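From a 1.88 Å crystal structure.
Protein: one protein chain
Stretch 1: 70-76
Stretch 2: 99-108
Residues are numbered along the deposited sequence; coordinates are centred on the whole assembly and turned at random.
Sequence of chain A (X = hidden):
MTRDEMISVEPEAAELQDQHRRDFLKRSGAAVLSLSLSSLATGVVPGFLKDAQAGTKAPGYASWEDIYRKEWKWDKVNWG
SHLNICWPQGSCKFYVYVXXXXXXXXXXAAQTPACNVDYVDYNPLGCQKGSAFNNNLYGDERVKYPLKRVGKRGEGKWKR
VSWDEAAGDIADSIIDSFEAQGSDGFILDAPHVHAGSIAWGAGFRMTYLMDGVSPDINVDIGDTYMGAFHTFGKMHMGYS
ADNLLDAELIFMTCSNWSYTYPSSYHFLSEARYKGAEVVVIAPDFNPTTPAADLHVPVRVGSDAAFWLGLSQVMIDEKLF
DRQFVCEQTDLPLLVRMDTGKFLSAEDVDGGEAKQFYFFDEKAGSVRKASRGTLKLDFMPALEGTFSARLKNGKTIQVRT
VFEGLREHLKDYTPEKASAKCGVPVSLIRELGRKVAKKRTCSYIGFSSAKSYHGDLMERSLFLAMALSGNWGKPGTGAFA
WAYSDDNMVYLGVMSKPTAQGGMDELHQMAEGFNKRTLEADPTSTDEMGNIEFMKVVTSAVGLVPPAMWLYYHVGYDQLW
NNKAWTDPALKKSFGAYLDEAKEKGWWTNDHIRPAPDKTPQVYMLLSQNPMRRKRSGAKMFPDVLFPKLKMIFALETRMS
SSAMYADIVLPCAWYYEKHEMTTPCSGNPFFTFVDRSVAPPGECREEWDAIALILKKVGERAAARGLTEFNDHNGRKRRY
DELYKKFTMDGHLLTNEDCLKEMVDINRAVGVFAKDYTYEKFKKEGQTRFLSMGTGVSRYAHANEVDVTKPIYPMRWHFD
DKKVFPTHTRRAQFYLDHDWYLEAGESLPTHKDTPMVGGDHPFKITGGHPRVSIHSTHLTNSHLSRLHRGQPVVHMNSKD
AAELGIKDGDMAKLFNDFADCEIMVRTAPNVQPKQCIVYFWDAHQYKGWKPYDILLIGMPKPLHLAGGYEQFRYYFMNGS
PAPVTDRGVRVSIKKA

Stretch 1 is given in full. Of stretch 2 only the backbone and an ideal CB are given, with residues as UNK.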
# COMPACT_ATOMS: atom_id res chain seq x y z
N LYS A 70 27.97 2.32 12.82
CA LYS A 70 28.42 1.73 11.55
C LYS A 70 27.39 1.69 10.44
O LYS A 70 27.75 1.81 9.30
CB LYS A 70 28.94 0.28 11.74
CG LYS A 70 30.42 0.18 12.06
CD LYS A 70 31.03 -1.23 11.79
CE LYS A 70 32.51 -1.28 12.25
NZ LYS A 70 33.32 -2.45 11.71
N GLU A 71 26.13 1.45 10.75
CA GLU A 71 25.12 1.32 9.71
C GLU A 71 24.63 2.67 9.17
O GLU A 71 24.09 2.74 8.06
CB GLU A 71 23.91 0.57 10.24
CG GLU A 71 24.16 -0.91 10.43
CD GLU A 71 24.18 -1.65 9.10
OE1 GLU A 71 23.73 -1.09 8.06
OE2 GLU A 71 24.67 -2.79 9.11
N TRP A 72 24.77 3.70 9.98
CA TRP A 72 24.23 5.02 9.68
C TRP A 72 25.35 5.81 8.95
O TRP A 72 25.94 6.79 9.46
CB TRP A 72 23.72 5.70 10.98
CG TRP A 72 23.04 6.96 10.70
CD1 TRP A 72 23.44 8.18 11.10
CD2 TRP A 72 21.90 7.16 9.88
NE1 TRP A 72 22.61 9.13 10.61
CE2 TRP A 72 21.66 8.54 9.83
CE3 TRP A 72 21.03 6.29 9.17
CZ2 TRP A 72 20.58 9.11 9.14
CZ3 TRP A 72 19.98 6.86 8.46
CH2 TRP A 72 19.78 8.25 8.43
N LYS A 73 25.62 5.34 7.74
CA LYS A 73 26.71 5.83 6.90
C LYS A 73 26.31 5.57 5.46
O LYS A 73 25.57 4.64 5.19
CB LYS A 73 28.00 5.08 7.21
CG LYS A 73 28.56 5.51 8.51
CD LYS A 73 29.73 4.72 8.90
CE LYS A 73 30.11 5.04 10.33
NZ LYS A 73 31.23 6.00 10.36
N TRP A 74 26.79 6.39 4.55
CA TRP A 74 26.45 6.25 3.15
C TRP A 74 27.43 7.09 2.35
O TRP A 74 28.22 7.83 2.93
CB TRP A 74 25.02 6.71 2.88
CG TRP A 74 24.74 8.07 3.31
CD1 TRP A 74 24.95 9.22 2.59
CD2 TRP A 74 24.19 8.50 4.59
NE1 TRP A 74 24.60 10.32 3.35
CE2 TRP A 74 24.11 9.91 4.56
CE3 TRP A 74 23.77 7.83 5.75
CZ2 TRP A 74 23.64 10.65 5.64
CZ3 TRP A 74 23.29 8.59 6.82
CH2 TRP A 74 23.21 9.97 6.75
N ASP A 75 27.39 6.95 1.03
CA ASP A 75 28.34 7.68 0.18
C ASP A 75 27.74 8.97 -0.39
O ASP A 75 28.42 9.99 -0.48
CB ASP A 75 28.80 6.78 -0.97
CG ASP A 75 29.66 5.59 -0.50
OD1 ASP A 75 30.28 5.68 0.58
OD2 ASP A 75 29.75 4.59 -1.26
N LYS A 76 26.51 8.88 -0.87
CA LYS A 76 25.85 10.06 -1.44
C LYS A 76 24.34 9.97 -1.35
O LYS A 76 23.77 8.93 -1.05
CB LYS A 76 26.27 10.28 -2.89
CG LYS A 76 25.80 9.21 -3.81
CD LYS A 76 25.76 9.63 -5.30
CE LYS A 76 25.02 8.48 -6.08
NZ LYS A 76 24.43 8.87 -7.39
N UNK A 99 25.24 3.67 -1.31
CA UNK A 99 26.54 3.34 -0.85
C UNK A 99 27.08 2.10 -1.52
O UNK A 99 26.34 1.22 -1.96
CB UNK A 99 26.52 3.16 0.67
N UNK A 100 28.41 2.10 -1.68
CA UNK A 100 29.06 1.02 -2.39
C UNK A 100 28.38 0.83 -3.75
O UNK A 100 28.18 -0.29 -4.17
CB UNK A 100 29.02 -0.27 -1.57
N UNK A 101 28.01 1.93 -4.41
CA UNK A 101 27.39 1.89 -5.75
C UNK A 101 25.99 1.29 -5.85
O UNK A 101 25.53 0.96 -6.93
CB UNK A 101 28.30 1.10 -6.69
N UNK A 102 25.29 1.19 -4.72
CA UNK A 102 24.00 0.53 -4.64
C UNK A 102 23.04 1.45 -3.88
O UNK A 102 23.46 2.18 -2.97
CB UNK A 102 24.12 -0.84 -3.96
N UNK A 103 21.75 1.43 -4.23
CA UNK A 103 20.75 2.11 -3.38
C UNK A 103 20.56 1.33 -2.08
O UNK A 103 20.00 0.23 -2.05
CB UNK A 103 19.41 2.25 -4.11
N UNK A 104 21.02 1.91 -0.99
CA UNK A 104 20.90 1.30 0.31
C UNK A 104 19.50 1.48 0.89
O UNK A 104 18.87 0.53 1.32
CB UNK A 104 21.95 1.89 1.26
N UNK A 105 19.01 2.73 0.90
CA UNK A 105 17.68 3.01 1.44
C UNK A 105 17.24 4.36 0.95
O UNK A 105 18.02 5.08 0.27
CB UNK A 105 17.67 2.96 2.97
N UNK A 106 16.00 4.69 1.29
CA UNK A 106 15.42 5.99 0.98
C UNK A 106 14.70 6.52 2.20
O UNK A 106 14.34 5.77 3.12
CB UNK A 106 14.47 5.90 -0.21
N UNK A 107 14.48 7.82 2.22
CA UNK A 107 13.71 8.45 3.26
C UNK A 107 13.10 9.75 2.77
O UNK A 107 13.74 10.51 2.02
CB UNK A 107 14.58 8.70 4.49
N UNK A 108 11.92 10.06 3.28
CA UNK A 108 11.20 11.25 2.83
C UNK A 108 12.00 12.48 3.16
O UNK A 108 12.52 12.61 4.25
CB UNK A 108 9.81 11.33 3.47

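Position 99 lies beside Asp75, its CA 4.8 Å from the CA of that residue, and its CA-to-CB bond points sideways to stretch 1. The ideal CB is 4.0 Å from Trp74 CA, so a bulky branch there would be close to the backbone, but a long chain can run along it toward the carbonyl oxygens of Glu71 and Lys73 and the carboxylate of Glu71. A long donor suits these acceptors, preferably a positively charged one; arginine can serve several at once. The residue is Arg99, extended beyond a p chi1. Its NH1 donates to Glu71 O at 2.8 Å and to Lys73 O at 2.9 Å, both oxygens lying near the guanidinium plane, while NH2 forms a salt bridge with Glu71 OE1 at 3.4 Å, where the hydrogen bond is weak but nearly straight.

Positions 100 and 101 both have positive phi and form the corners of a type I' turn running from 99 to 102. At 100 the CB points away, and phi/psi of 52/40 favours asparagine, aspartate or glycine. The backbone supplies the main contact whatever the side chain: the N of this residue, Asn100, donates to Asp75 OD2 at 2.9 Å. The side chain adds a bridge through water 2, which donates to both Asp75 OD2 and Asn100 OD1. At 101, phi of 68° favours glycine, and Gly101 is found; its N reaches Asp75 OD2 through water 1.

Positions 102 and 103 are strand residues out of reach of stretch 1, which therefore sets no preference; they are Ile102 and Val103.

Position 104 points toward stretch 1, yet nothing there lies within 5.5 Å of its ideal CB. The gap calls for a large side chain, and the rings of Trp72 and Trp74 beyond it favour an aromatic or a long aliphatic one. Trp104 fills it: CH2 lies 4.0 Å from Trp72 CE3 and CZ3 lies 3.7 Å from Trp74 CE3, both tryptophan neighbours meeting its ring edge.

Position 105 also points toward stretch 1 across open space, with the Trp72 ring within range of a long side chain, aliphatic or basic. Arg105 brings NH1 to 3.7 Å from Trp72 CZ3, at the edge of the indole.

Position 106 is out of reach and holds Glu106. Position 107 again points toward stretch 1 at a distance, so a long side chain, such as glutamate, glutamine or methionine, could approach the Trp72 ring; Glu107 accepts from Arg105 in a salt bridge (Arg105 NH2 to Glu107 OE1, 2.8 Å), beside the Trp72 edge. Position 108, Gln108, is beyond contact.

Stretch 2 99-108: RNGIVWREEQ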
# COMPACT_ATOMS: atom_id res chain seq x y z
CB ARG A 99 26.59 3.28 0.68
CG ARG A 99 25.80 2.24 1.28
CD ARG A 99 25.83 2.36 2.80
NE ARG A 99 25.33 1.12 3.33
CZ ARG A 99 24.95 0.90 4.58
NH1 ARG A 99 24.96 1.86 5.52
NH2 ARG A 99 24.52 -0.33 4.87
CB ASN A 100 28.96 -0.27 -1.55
CG ASN A 100 29.53 -0.10 -0.13
OD1 ASN A 100 30.54 0.58 0.07
ND2 ASN A 100 28.88 -0.72 0.86
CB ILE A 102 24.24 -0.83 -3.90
CG1 ILE A 102 25.02 -1.79 -4.82
CG2 ILE A 102 23.03 -1.48 -3.45
CD1 ILE A 102 24.43 -1.94 -6.19
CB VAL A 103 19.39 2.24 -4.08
CG1 VAL A 103 18.34 2.88 -3.11
CG2 VAL A 103 19.52 3.06 -5.40
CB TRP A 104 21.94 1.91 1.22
CG TRP A 104 21.72 1.63 2.63
CD1 TRP A 104 21.42 0.44 3.21
CD2 TRP A 104 21.83 2.58 3.66
NE1 TRP A 104 21.29 0.62 4.58
CE2 TRP A 104 21.56 1.93 4.87
CE3 TRP A 104 22.07 3.94 3.68
CZ2 TRP A 104 21.56 2.59 6.07
CZ3 TRP A 104 22.11 4.58 4.89
CH2 TRP A 104 21.84 3.93 6.05
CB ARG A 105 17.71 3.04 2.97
CG ARG A 105 18.44 4.23 3.49
CD ARG A 105 18.46 4.23 4.98
NE ARG A 105 17.17 4.54 5.58
CZ ARG A 105 16.75 5.76 5.94
NH1 ARG A 105 17.48 6.82 5.71
NH2 ARG A 105 15.58 5.91 6.51
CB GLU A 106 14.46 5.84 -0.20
CG GLU A 106 13.37 4.76 0.02
CD GLU A 106 13.75 3.45 -0.61
OE1 GLU A 106 13.69 3.33 -1.86
OE2 GLU A 106 14.11 2.52 0.13
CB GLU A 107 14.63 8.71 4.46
CG GLU A 107 13.93 9.38 5.64
CD GLU A 107 14.68 9.35 6.97
OE1 GLU A 107 15.75 8.68 7.12
OE2 GLU A 107 14.20 10.03 7.91
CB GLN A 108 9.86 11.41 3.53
CG GLN A 108 8.85 10.32 3.24
CD GLN A 108 8.82 9.24 4.33
OE1 GLN A 108 9.88 8.71 4.76
NE2 GLN A 108 7.58 8.89 4.77
O HOH W 1 28.53 4.62 -3.61
O HOH W 2 32.01 3.28 -0.90
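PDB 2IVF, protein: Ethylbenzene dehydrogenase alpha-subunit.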